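Local coordinates for protein cyclic nucleotide-gated potassium channel mll3241 (Mesorhizobium loti, PDB 4MUV) that forms a cyclic nucleotide-regulated potassium channel opened by cAMP, of which this chain is the cytoplasmic nucleotide-binding domain, at residues A[43-48]-A[101-106]. The protein carries 3 engineered substitutions. Sequence-based numbering, arbitrary orientation.
Sequences VPAGAV and ATTVSL
V43 and V104 form an antiparallel hydrogen-bonded pair, as two backbone bonds demonstrate. V43 N reaches V104 O at 2.8 Å, with 166° at the hydrogen. In return, V104 N lies 3.0 Å from V43 O. The same V43 carbonyl also receives a CA-H...O contact, its O lying 3.5 Å from T103 CA, while T103 CG2 rests against it at 3.6 Å. Followed outward, the V43 side chain first meets V104, its CB lying 3.8 Å from V104 CG1. At the tip the branches divide: with CG1 anti to the backbone N (chi1 180°), CG2 lies beside that N and approaches L106 CD1 to 3.9 Å. The valine side chain also packs on A100 and I49. The torsion of V104 (chi1 65°) sets its CG1 between its own backbone N and carbonyl carbon, against V43 CB. L106 and V104 carry the apolar layer on to V62 of strand 58-64. Past V43 the chain leaves the pairing through a type II turn from P44 to A47, closed by A47 N to P44 O at 3.1 Å; at its corner A45 CB lies 3.5 Å from A101 O. Backbone hydrogen bonds of G46 and A47 with A100 then lead into the second sheet. Strand 39-43 continues into 48-50, and 97-100 into 104-110, so the antiparallel neighbours change sheets side by side, as in the jelly-roll-like beta roll of cyclic nucleotide-binding domains.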
loop_
_atom_site.group_PDB
_atom_site.type_symbol
_atom_site.label_atom_id
_atom_site.label_comp_id
_atom_site.label_asym_id
_atom_site.label_seq_id
_atom_site.Cartn_x
_atom_site.Cartn_y
_atom_site.Cartn_z
ATOM N N VAL A 43 4.653 8.802 -8.193
ATOM C CA VAL A 43 4.075 8.372 -9.467
ATOM C C VAL A 43 3.362 9.546 -10.135
ATOM O O VAL A 43 2.559 10.209 -9.492
ATOM C CB VAL A 43 3.090 7.185 -9.245
ATOM C CG1 VAL A 43 2.475 6.730 -10.558
ATOM C CG2 VAL A 43 3.804 6.030 -8.583
ATOM N N PRO A 44 3.684 9.830 -11.409
ATOM C CA PRO A 44 3.046 10.966 -12.089
ATOM C C PRO A 44 1.565 10.709 -12.337
ATOM O O PRO A 44 1.121 9.577 -12.530
ATOM C CB PRO A 44 3.800 11.074 -13.421
ATOM C CG PRO A 44 4.381 9.746 -13.647
ATOM C CD PRO A 44 4.618 9.117 -12.294
ATOM N N ALA A 45 0.825 11.803 -12.356
ATOM C CA ALA A 45 -0.585 11.771 -12.628
ATOM C C ALA A 45 -0.894 10.941 -13.863
ATOM O O ALA A 45 -0.251 11.073 -14.895
ATOM C CB ALA A 45 -1.095 13.195 -12.796
ATOM N N GLY A 46 -1.887 10.076 -13.730
ATOM C CA GLY A 46 -2.394 9.260 -14.821
ATOM C C GLY A 46 -1.745 7.891 -14.957
ATOM O O GLY A 46 -2.336 6.993 -15.574
ATOM N N ALA A 47 -0.571 7.691 -14.353
ATOM C CA ALA A 47 0.182 6.461 -14.562
ATOM C C ALA A 47 -0.449 5.300 -13.795
ATOM O O ALA A 47 -0.910 5.446 -12.660
ATOM C CB ALA A 47 1.635 6.650 -14.144
ATOM N N VAL A 48 -0.421 4.126 -14.408
ATOM C CA VAL A 48 -0.930 2.913 -13.783
ATOM C C VAL A 48 0.080 2.396 -12.775
ATOM O O VAL A 48 1.268 2.301 -13.055
ATOM C CB VAL A 48 -1.261 1.844 -14.852
ATOM C CG1 VAL A 48 -1.569 0.515 -14.220
ATOM C CG2 VAL A 48 -2.457 2.301 -15.663
ATOM N N ALA A 101 -4.046 9.650 -9.546
ATOM C CA ALA A 101 -5.031 10.649 -9.940
ATOM C C ALA A 101 -4.294 11.987 -10.134
ATOM O O ALA A 101 -4.102 12.445 -11.248
ATOM C CB ALA A 101 -6.117 10.738 -8.886
ATOM N N THR A 102 -3.855 12.580 -9.034
ATOM C CA THR A 102 -2.860 13.617 -9.061
ATOM C C THR A 102 -1.510 12.916 -8.958
ATOM O O THR A 102 -1.438 11.702 -8.756
ATOM C CB THR A 102 -3.051 14.575 -7.870
ATOM O OG1 THR A 102 -2.943 13.857 -6.636
ATOM C CG2 THR A 102 -4.395 15.283 -7.945
ATOM N N THR A 103 -0.429 13.669 -9.072
ATOM C CA THR A 103 0.877 13.149 -8.714
ATOM C C THR A 103 0.766 12.604 -7.305
ATOM O O THR A 103 0.191 13.244 -6.453
ATOM C CB THR A 103 1.916 14.263 -8.711
ATOM O OG1 THR A 103 1.740 15.075 -9.866
ATOM C CG2 THR A 103 3.304 13.657 -8.668
ATOM N N VAL A 104 1.305 11.415 -7.048
ATOM C CA VAL A 104 1.092 10.764 -5.764
ATOM C C VAL A 104 2.398 10.214 -5.183
ATOM O O VAL A 104 3.243 9.713 -5.915
ATOM C CB VAL A 104 0.022 9.652 -5.914
ATOM C CG1 VAL A 104 0.503 8.518 -6.851
ATOM C CG2 VAL A 104 -0.416 9.122 -4.561
ATOM N N SER A 105 2.586 10.354 -3.870
ATOM C CA SER A 105 3.675 9.699 -3.143
ATOM C C SER A 105 3.116 8.528 -2.399
ATOM O O SER A 105 2.082 8.623 -1.714
ATOM C CB SER A 105 4.400 10.614 -2.139
ATOM O OG SER A 105 5.054 11.621 -2.853
ATOM N N LEU A 106 3.832 7.423 -2.540
ATOM C CA LEU A 106 3.476 6.139 -1.973
ATOM C C LEU A 106 4.636 5.601 -1.164
ATOM O O LEU A 106 5.787 5.836 -1.496
ATOM C CB LEU A 106 3.222 5.135 -3.106
ATOM C CG LEU A 106 2.240 5.504 -4.189
ATOM C CD1 LEU A 106 2.230 4.486 -5.317
ATOM C CD2 LEU A 106 0.858 5.653 -3.609
#